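Local coordinates for protein putative N-acetylneuraminate lyase ([Ruminococcus] gnavus ATCC 29149, PDB 6RB7) that belongs to the dihydrodipicolinate synthetase family of TIM-barrel proteins and assembles from four chains, at residues A[93-96]-A[97-101]; A[145-148]-A[149-152]; A[252-255]-A[256-260]; A[304-307]-A[308-312]. One frame throughout, in Å; residues are numbered along the deposited sequence.

Interaction 1 (A[93-96]-A[97-101])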
loop_
_atom_site.group_PDB
_atom_site.type_symbol
_atom_site.label_atom_id
_atom_site.label_comp_id
_atom_site.label_asym_id
_atom_site.label_seq_id
_atom_site.Cartn_x
_atom_site.Cartn_y
_atom_site.Cartn_z
ATOM N N LYS A 93 -20.652 26.947 8.412
ATOM C CA LYS A 93 -21.631 27.961 7.985
ATOM C C LYS A 93 -21.096 29.362 8.272
ATOM O O LYS A 93 -21.176 30.220 7.377
ATOM C CB LYS A 93 -22.952 27.764 8.717
ATOM C CG LYS A 93 -23.750 26.578 8.235
ATOM C CD LYS A 93 -25.072 26.478 8.972
ATOM C CE LYS A 93 -25.930 25.330 8.510
ATOM N NZ LYS A 93 -27.177 25.241 9.329
ATOM N N ILE A 94 -20.535 29.578 9.456
ATOM C CA ILE A 94 -19.984 30.902 9.831
ATOM C C ILE A 94 -18.857 31.280 8.858
ATOM O O ILE A 94 -18.827 32.414 8.360
ATOM C CB ILE A 94 -19.563 30.925 11.295
ATOM C CG1 ILE A 94 -20.829 30.795 12.174
ATOM C CG2 ILE A 94 -18.772 32.198 11.591
ATOM C CD1 ILE A 94 -20.534 30.520 13.599
ATOM N N VAL A 95 -17.972 30.337 8.527
ATOM C CA VAL A 95 -16.897 30.667 7.579
ATOM C C VAL A 95 -17.507 31.136 6.257
ATOM O O VAL A 95 -17.118 32.192 5.727
ATOM C CB VAL A 95 -15.944 29.468 7.367
ATOM C CG1 VAL A 95 -15.013 29.719 6.218
ATOM C CG2 VAL A 95 -15.191 29.137 8.651
ATOM N N LEU A 96 -18.413 30.346 5.681
ATOM C CA LEU A 96 -18.895 30.645 4.321
ATOM C C LEU A 96 -19.713 31.962 4.332
ATOM O O LEU A 96 -19.563 32.741 3.401
ATOM C CB LEU A 96 -19.695 29.483 3.760
ATOM C CG LEU A 96 -20.162 29.677 2.330
ATOM C CD1 LEU A 96 -18.958 29.775 1.360
ATOM C CD2 LEU A 96 -21.062 28.524 1.930
ATOM N N GLU A 97 -20.504 32.179 5.367
ATOM C CA GLU A 97 -21.270 33.446 5.475
ATOM C C GLU A 97 -20.320 34.634 5.434
ATOM O O GLU A 97 -20.634 35.610 4.750
ATOM C CB GLU A 97 -22.099 33.427 6.757
ATOM C CG GLU A 97 -23.267 32.502 6.646
ATOM C CD GLU A 97 -23.983 32.195 7.958
ATOM O OE1 GLU A 97 -23.590 32.745 8.998
ATOM O OE2 GLU A 97 -24.902 31.352 7.946
ATOM N N ASN A 98 -19.206 34.574 6.153
ATOM C CA ASN A 98 -18.247 35.695 6.236
ATOM C C ASN A 98 -17.446 35.836 4.948
ATOM O O ASN A 98 -17.138 36.960 4.573
ATOM C CB ASN A 98 -17.443 35.599 7.509
ATOM C CG ASN A 98 -18.293 36.035 8.697
ATOM O OD1 ASN A 98 -18.522 37.244 8.859
ATOM N ND2 ASN A 98 -18.802 35.078 9.473
ATOM N N VAL A 99 -17.161 34.758 4.232
ATOM C CA VAL A 99 -16.572 34.892 2.876
ATOM C C VAL A 99 -17.533 35.652 1.972
ATOM O O VAL A 99 -17.142 36.610 1.279
ATOM C CB VAL A 99 -16.217 33.502 2.293
ATOM C CG1 VAL A 99 -15.840 33.645 0.816
ATOM C CG2 VAL A 99 -15.108 32.870 3.126
ATOM N N MET A 100 -18.772 35.212 1.948
ATOM C CA MET A 100 -19.746 35.739 0.951
ATOM C C MET A 100 -20.081 37.189 1.313
ATOM O O MET A 100 -20.356 37.947 0.385
ATOM C CB MET A 100 -20.995 34.863 0.914
ATOM C CG MET A 100 -20.744 33.434 0.420
ATOM S SD MET A 100 -19.866 33.322 -1.153
ATOM C CE MET A 100 -21.175 33.754 -2.306
ATOM N N LYS A 101 -19.981 37.552 2.593
ATOM C CA LYS A 101 -20.288 38.922 3.091
ATOM C C LYS A 101 -19.367 39.915 2.401
ATOM O O LYS A 101 -19.837 41.075 2.235
ATOM C CB LYS A 101 -20.068 39.065 4.597
ATOM C CG LYS A 101 -21.271 38.921 5.500
ATOM C CD LYS A 101 -21.124 39.722 6.792
ATOM C CE LYS A 101 -22.059 39.255 7.894
ATOM N NZ LYS A 101 -21.704 37.907 8.414
#
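Ile-94 O is gripped twice by one residue, a turn further along helix 89-103: Asn-98 N donates to Ile-94 O at 3.1 Å and Asn-98 ND2 donates to the same Ile-94 O at 2.9 Å. The helix links strands 74-77 and 108-112 in one beta-alpha-beta unit of the TIM barrel. The two donors come in from opposite faces of the carbonyl plane. The side-chain amide sits well above that plane, 37° out of it, and the backbone N-H is tilted less. What makes the double grip possible is the first torsion of Asn-98: with CG turned to lie beside its own backbone N (chi1 -76°), the amide folds back along the helix. There ND2 also rests 3.6 Å from Ile-94 CG2, the two side chains running side by side. Gln-61, on helix 57-70, donates to Asn-98 OD1, which helps fix which way round the amide is turned.

On the flank of Glu-97 the polar ends look outward to helix 118-130. Lys-93 NZ makes a salt bridge with Glu-123, and Glu-97 OE2 is bonded to His-127, so these two opposite charges do not pair with each other: Lys-93 NZ and Glu-97 OE2 are 6.7 Å apart. The apolar flank is occupied by Leu-96 and Met-100, which lie alongside, pointing the same way, and both touch Val-109 of strand 108-112. With chi1 at -65°, Met-100 sets CG beside its own backbone N, 4.2 Å from Leu-96 CD1 and 3.3 Å from Leu-96 O.

Interaction 2 (A[145-148]-A[149-152])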
loop_
_atom_site.group_PDB
_atom_site.type_symbol
_atom_site.label_atom_id
_atom_site.label_comp_id
_atom_site.label_asym_id
_atom_site.label_seq_id
_atom_site.Cartn_x
_atom_site.Cartn_y
_atom_site.Cartn_z
ATOM N N HIS A 145 -14.138 2.014 3.975
ATOM C CA HIS A 145 -13.964 2.011 2.506
ATOM C C HIS A 145 -15.282 1.540 1.902
ATOM O O HIS A 145 -15.549 0.334 1.913
ATOM C CB HIS A 145 -12.777 1.123 2.125
ATOM C CG HIS A 145 -11.503 1.547 2.797
ATOM N ND1 HIS A 145 -11.278 2.836 3.265
ATOM C CD2 HIS A 145 -10.404 0.824 3.128
ATOM C CE1 HIS A 145 -10.088 2.884 3.825
ATOM N NE2 HIS A 145 -9.545 1.650 3.785
ATOM N N LEU A 146 -16.082 2.459 1.394
ATOM C CA LEU A 146 -17.428 2.108 0.931
ATOM C C LEU A 146 -17.389 1.749 -0.538
ATOM O O LEU A 146 -16.560 2.230 -1.311
ATOM C CB LEU A 146 -18.373 3.265 1.249
ATOM C CG LEU A 146 -18.522 3.610 2.724
ATOM C CD1 LEU A 146 -19.615 4.663 2.890
ATOM C CD2 LEU A 146 -18.811 2.368 3.541
ATOM N N PRO A 147 -18.344 0.911 -0.972
ATOM C CA PRO A 147 -18.427 0.546 -2.369
ATOM C C PRO A 147 -18.810 1.724 -3.250
ATOM O O PRO A 147 -19.381 2.709 -2.811
ATOM C CB PRO A 147 -19.489 -0.543 -2.451
ATOM C CG PRO A 147 -20.178 -0.516 -1.114
ATOM C CD PRO A 147 -19.330 0.243 -0.130
ATOM N N GLU A 148 -18.507 1.581 -4.545
ATOM C CA GLU A 148 -18.720 2.715 -5.470
ATOM C C GLU A 148 -20.192 3.152 -5.466
ATOM O O GLU A 148 -20.460 4.356 -5.591
ATOM C CB GLU A 148 -18.299 2.340 -6.894
ATOM C CG GLU A 148 -16.804 2.127 -7.073
ATOM C CD GLU A 148 -16.365 1.929 -8.531
ATOM O OE1 GLU A 148 -17.209 1.908 -9.425
ATOM O OE2 GLU A 148 -15.174 1.784 -8.776
ATOM N N TYR A 149 -21.156 2.233 -5.387
ATOM C CA TYR A 149 -22.580 2.648 -5.400
ATOM C C TYR A 149 -22.894 3.514 -4.178
ATOM O O TYR A 149 -23.733 4.441 -4.285
ATOM C CB TYR A 149 -23.561 1.470 -5.511
ATOM C CG TYR A 149 -23.298 0.321 -4.572
ATOM C CD1 TYR A 149 -23.822 0.296 -3.302
ATOM C CD2 TYR A 149 -22.565 -0.779 -5.000
ATOM C CE1 TYR A 149 -23.579 -0.765 -2.448
ATOM C CE2 TYR A 149 -22.350 -1.859 -4.175
ATOM C CZ TYR A 149 -22.848 -1.847 -2.894
ATOM O OH TYR A 149 -22.648 -2.933 -2.085
ATOM N N ALA A 150 -22.264 3.257 -3.032
ATOM C CA ALA A 150 -22.479 4.050 -1.803
ATOM C C ALA A 150 -21.819 5.425 -1.940
ATOM O O ALA A 150 -22.358 6.429 -1.452
ATOM C CB ALA A 150 -21.983 3.319 -0.591
ATOM N N ILE A 151 -20.650 5.467 -2.567
ATOM C CA ILE A 151 -19.956 6.762 -2.817
ATOM C C ILE A 151 -20.820 7.625 -3.743
ATOM O O ILE A 151 -21.042 8.827 -3.460
ATOM C CB ILE A 151 -18.552 6.541 -3.372
ATOM C CG1 ILE A 151 -17.704 5.716 -2.423
ATOM C CG2 ILE A 151 -17.924 7.909 -3.650
ATOM C CD1 ILE A 151 -16.358 5.280 -2.938
ATOM N N ALA A 152 -21.332 7.049 -4.840
ATOM C CA ALA A 152 -22.200 7.793 -5.764
ATOM C C ALA A 152 -23.455 8.261 -5.041
ATOM O O ALA A 152 -23.894 9.399 -5.241
ATOM C CB ALA A 152 -22.573 6.945 -6.957
#
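Pro-147 lies over one face of the Tyr-149 ring, and the two side chains meet at a slant. The proline CB hangs above the ring, offset toward the rim, 3.8 Å from the Tyr-149 centroid and 22° off its normal: a CH-pi contact. Next to it, Pro-147 CG closes to 3.5 Å from Tyr-149 CZ. The ring gets there because Tyr-149 places CG between its backbone N and carbonyl carbon (chi1 48°), folding it back over the residue that precedes the helix.

Pro-147 is the N-cap of helix 148-160, which follows barrel strand 135-138. Its carbonyl takes the first-turn bond, Ile-151 N to Pro-147 O at 3.0 Å, with a weak one from Ala-150 N. On the other flank Leu-146 CB approaches Ala-150 CB at 4.1 Å, while Ile-151 CD1 reaches Leu-146 O at 3.5 Å.

In the second subunit, His-284 stacks on Tyr-149 and accepts from the hydroxyl through its carbonyl oxygen, and Leu-310 packs on Leu-146. Pro-147 CB and CG are aliphatic, so their hold on the electron-rich phenol is mainly dispersion with a weak CH-pi component, and it probably limits how the interface ring can turn.

Interaction 3 (A[252-255]-A[256-260])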
loop_
_atom_site.group_PDB
_atom_site.type_symbol
_atom_site.label_atom_id
_atom_site.label_comp_id
_atom_site.label_asym_id
_atom_site.label_seq_id
_atom_site.Cartn_x
_atom_site.Cartn_y
_atom_site.Cartn_z
ATOM N N LEU A 252 0.050 32.737 -9.468
ATOM C CA LEU A 252 -0.515 33.511 -10.601
ATOM C C LEU A 252 0.528 33.682 -11.699
ATOM O O LEU A 252 0.187 33.510 -12.884
ATOM C CB LEU A 252 -1.038 34.852 -10.079
ATOM C CG LEU A 252 -2.338 34.749 -9.275
ATOM C CD1 LEU A 252 -2.587 36.037 -8.491
ATOM C CD2 LEU A 252 -3.517 34.391 -10.188
ATOM N N LYS A 253 1.757 33.980 -11.315
ATOM C CA LYS A 253 2.828 34.181 -12.317
ATOM C C LYS A 253 3.190 32.853 -12.985
ATOM O O LYS A 253 3.404 32.837 -14.194
ATOM C CB LYS A 253 4.039 34.835 -11.669
ATOM C CG LYS A 253 5.086 35.262 -12.698
ATOM C CD LYS A 253 4.607 36.431 -13.529
ATOM C CE LYS A 253 5.675 36.873 -14.510
ATOM N NZ LYS A 253 5.248 38.104 -15.237
ATOM N N LEU A 254 3.191 31.765 -12.228
ATOM C CA LEU A 254 3.416 30.411 -12.804
ATOM C C LEU A 254 2.357 30.153 -13.857
ATOM O O LEU A 254 2.698 29.718 -14.960
ATOM C CB LEU A 254 3.359 29.403 -11.663
ATOM C CG LEU A 254 3.528 27.940 -12.014
ATOM C CD1 LEU A 254 4.710 27.664 -12.904
ATOM C CD2 LEU A 254 3.641 27.129 -10.751
ATOM N N ASP A 255 1.096 30.401 -13.537
ATOM C CA ASP A 255 -0.016 30.126 -14.465
ATOM C C ASP A 255 0.128 31.005 -15.708
ATOM O O ASP A 255 -0.122 30.522 -16.827
ATOM C CB ASP A 255 -1.346 30.311 -13.757
ATOM C CG ASP A 255 -2.454 29.465 -14.309
ATOM O OD1 ASP A 255 -2.141 28.387 -14.817
ATOM O OD2 ASP A 255 -3.601 29.928 -14.251
ATOM N N GLU A 256 0.536 32.259 -15.533
ATOM C CA GLU A 256 0.767 33.179 -16.681
ATOM C C GLU A 256 1.857 32.597 -17.584
ATOM O O GLU A 256 1.657 32.547 -18.831
ATOM C CB GLU A 256 1.159 34.560 -16.147
ATOM C CG GLU A 256 1.348 35.583 -17.232
ATOM C CD GLU A 256 2.003 36.850 -16.692
ATOM O OE1 GLU A 256 3.238 36.902 -16.654
ATOM O OE2 GLU A 256 1.282 37.694 -16.182
ATOM N N CYS A 257 2.945 32.102 -17.025
ATOM C CA CYS A 257 4.034 31.489 -17.817
ATOM C C CYS A 257 3.518 30.254 -18.551
ATOM O O CYS A 257 3.836 30.093 -19.756
ATOM C CB CYS A 257 5.230 31.115 -16.974
ATOM S SG CYS A 257 6.084 32.543 -16.265
ATOM N N ILE A 258 2.752 29.393 -17.882
ATOM C CA ILE A 258 2.226 28.175 -18.551
ATOM C C ILE A 258 1.339 28.573 -19.728
ATOM O O ILE A 258 1.487 27.998 -20.818
ATOM C CB ILE A 258 1.487 27.286 -17.544
ATOM C CG1 ILE A 258 2.472 26.687 -16.525
ATOM C CG2 ILE A 258 0.656 26.208 -18.247
ATOM C CD1 ILE A 258 1.792 26.286 -15.257
ATOM N N ASN A 259 0.442 29.529 -19.527
ATOM C CA ASN A 259 -0.520 29.927 -20.588
ATOM C C ASN A 259 0.249 30.545 -21.758
ATOM O O ASN A 259 -0.249 30.388 -22.915
ATOM C CB ASN A 259 -1.620 30.828 -20.063
ATOM C CG ASN A 259 -2.625 30.054 -19.229
ATOM O OD1 ASN A 259 -2.894 28.892 -19.530
ATOM N ND2 ASN A 259 -3.188 30.695 -18.211
ATOM N N ALA A 260 1.430 31.108 -21.513
ATOM C CA ALA A 260 2.261 31.738 -22.574
ATOM C C ALA A 260 3.219 30.719 -23.228
ATOM O O ALA A 260 3.934 31.102 -24.162
ATOM C CB ALA A 260 2.988 32.919 -21.984
HETATM O O HOH W 1 -5.211 29.624 -16.344
#
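Lys-253 NZ and Glu-256 OE1 form a salt bridge of 2.7 Å along the outer side of helix 248-259, three residues apart. The ammonium meets OE1 on its syn lone pair, the side facing the other carboxylate oxygen, yet Glu-256 OE2 stays 4.1 Å from Lys-253 NZ, so the grip is one-sided. Lys-253 sets CG opposite its backbone N (chi1 -171°) and then bends at chi2, which swings the rest of the chain back across the glutamate; the aliphatic CE ends 3.2 Å from Glu-256 OE1 as well.

A second polar link uses a water. It donates to Asp-255 OD2 at 2.7 Å and accepts from Asn-259 ND2 at 3.0 Å, bridging a carboxylate and an amide whose planes are 54° apart and whose nearest polar ends, Asp-255 OD2 and Asn-259 ND2, are separated by 4.1 Å. The remaining oxygens of both groups go to one residue: Arg-232 makes a salt bridge with Asp-255 OD1 and donates to Asn-259 OD1. Carboxylate and amide are therefore pinned at both ends, and the arginine probably favours a charged Asp-255.

On the buried side Leu-254 and Ile-258 meet through their CD1 methyls at 4.0 Å, crossing at a slant, while the regular i to i+4 backbone bonds run beneath. Ala-260, just past these turns, touches the bound bicine. Leu-254 reaches both helix 263-281, at Ala-266 and Gln-270, and helix 228-234, at Phe-228; Ile-258 joins it on Phe-228, and Leu-252 and Asp-255 lean on Val-41 of barrel strand 41-43.

Interaction 4 (A[304-307]-A[308-312])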
loop_
_atom_site.group_PDB
_atom_site.type_symbol
_atom_site.label_atom_id
_atom_site.label_comp_id
_atom_site.label_asym_id
_atom_site.label_seq_id
_atom_site.Cartn_x
_atom_site.Cartn_y
_atom_site.Cartn_z
ATOM N N GLY A 304 -5.085 33.031 13.678
ATOM C CA GLY A 304 -5.154 32.090 14.804
ATOM C C GLY A 304 -4.272 30.876 14.576
ATOM O O GLY A 304 -3.391 30.881 13.719
ATOM N N ALA A 305 -4.486 29.906 15.422
ATOM C CA ALA A 305 -3.674 28.678 15.514
ATOM C C ALA A 305 -4.270 27.661 14.539
ATOM O O ALA A 305 -5.130 28.003 13.713
ATOM C CB ALA A 305 -3.766 28.159 16.927
ATOM N N VAL A 306 -3.815 26.433 14.630
ATOM C CA VAL A 306 -4.502 25.310 13.965
ATOM C C VAL A 306 -5.271 24.538 15.033
ATOM O O VAL A 306 -4.898 24.551 16.229
ATOM C CB VAL A 306 -3.540 24.373 13.201
ATOM C CG1 VAL A 306 -3.014 25.059 11.954
ATOM C CG2 VAL A 306 -2.436 23.825 14.066
ATOM N N ARG A 307 -6.348 23.892 14.612
ATOM C CA ARG A 307 -7.215 23.176 15.583
ATOM C C ARG A 307 -6.625 21.809 15.911
ATOM O O ARG A 307 -6.291 21.033 15.003
ATOM C CB ARG A 307 -8.635 23.068 15.050
ATOM C CG ARG A 307 -9.573 22.381 16.036
ATOM C CD ARG A 307 -11.036 22.596 15.693
ATOM N NE ARG A 307 -11.419 23.962 16.040
ATOM C CZ ARG A 307 -12.656 24.411 15.851
ATOM N NH1 ARG A 307 -13.549 23.640 15.263
ATOM N NH2 ARG A 307 -12.974 25.653 16.199
ATOM N N GLU A 308 -6.571 21.491 17.206
ATOM C CA GLU A 308 -6.130 20.159 17.669
ATOM C C GLU A 308 -7.083 19.121 17.110
ATOM O O GLU A 308 -8.299 19.295 17.168
ATOM C CB GLU A 308 -6.063 20.130 19.193
ATOM C CG GLU A 308 -4.894 20.950 19.717
ATOM C CD GLU A 308 -4.420 20.674 21.134
ATOM O OE1 GLU A 308 -4.455 19.507 21.566
ATOM O OE2 GLU A 308 -3.981 21.639 21.791
ATOM N N PRO A 309 -6.609 17.961 16.606
ATOM C CA PRO A 309 -5.241 17.494 16.833
ATOM C C PRO A 309 -4.076 17.958 15.961
ATOM O O PRO A 309 -2.963 17.466 16.166
ATOM C CB PRO A 309 -5.423 15.975 16.678
ATOM C CG PRO A 309 -6.525 15.861 15.620
ATOM C CD PRO A 309 -7.488 16.950 16.027
ATOM N N LEU A 310 -4.293 18.868 15.043
ATOM C CA LEU A 310 -3.144 19.370 14.259
ATOM C C LEU A 310 -2.154 19.968 15.253
ATOM O O LEU A 310 -2.555 20.716 16.159
ATOM C CB LEU A 310 -3.587 20.412 13.253
ATOM C CG LEU A 310 -4.534 19.914 12.170
ATOM C CD1 LEU A 310 -4.888 21.077 11.263
ATOM C CD2 LEU A 310 -3.894 18.774 11.388
ATOM N N PRO A 311 -0.854 19.645 15.109
ATOM C CA PRO A 311 0.131 20.138 16.072
ATOM C C PRO A 311 0.475 21.610 15.847
ATOM O O PRO A 311 0.769 22.063 14.725
ATOM C CB PRO A 311 1.338 19.227 15.823
ATOM C CG PRO A 311 1.193 18.774 14.419
ATOM C CD PRO A 311 -0.296 18.616 14.219
ATOM N N ALA A 312 0.579 22.311 16.970
ATOM C CA ALA A 312 0.960 23.737 16.999
ATOM C C ALA A 312 2.466 23.892 16.776
ATOM O O ALA A 312 3.240 22.958 17.037
ATOM C CB ALA A 312 0.573 24.324 18.340
HETATM O O HOH W 2 -2.917 23.059 17.588
#
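Val-306 overlaps Leu-310 through CG2, which comes to 3.7 Å from Leu-310 CB; the two side chains cross at about a right angle. The same methyl also touches the backbone further on, 3.7 Å from Pro-311 O. Val-306 holds CG1 beside its backbone N and opposite the carbonyl carbon (chi1 -72°), which puts CG2 on the side of the returning chain. Leucine does its part with CB, which sits 3.3 Å from Arg-307 O as well as against the valine.

Between them the chain reverses. Leu-310 N donates to Arg-307 O at 2.9 Å, with an N-H...O angle of 139°, closing a type VIa beta turn: the peptide before Pro-309 is cis, and Glu-308 and Pro-309 fill its two corners. A water ties the base of the turn, donating to Val-306 O and to Leu-310 O, each at 2.8 Å, so one carbonyl from each arm shares a single water. This loop joins helices 287-299 and 317-335, two of the C-terminal helices that follow the TIM barrel, and Val-306 also packs on Tyr-288 and Ala-289 of the first of them.

Arg-307 runs the other way from the turn. A bend at chi3 (-75°) turns the guanidinium so that NH1 bonds to the carbonyl of Tyr-86 and forms a salt bridge with Asp-91, while NH2 bonds to the carbonyl of Gly-53. The turn also meets the second subunit, where Pro-309 packs on Thr-118 of that chain; nearer home, Arg-307 CG lies 3.5 Å from Glu-308 O.

In the fold
The four contacts come in series along one barrel chain, each closing before the next opens. Interaction 1 lies in helix 89-103 and interaction 3 in helix 248-259, their centres 30 Å apart; interaction 2 starts helix 148-160, and interaction 4 is a loop between helices 287-299 and 317-335. Interactions 1 and 4 are the closest pair, about 9 Å between nearest atoms, though they do not touch. Interaction 3 lies across the chain's centre from both 2 and 4. Within one chain, interactions 2 and 4 are 31 Å apart between centres, yet both face the second subunit, so that interaction 2 of one copy meets interaction 4 of the other and together they help join the subunits.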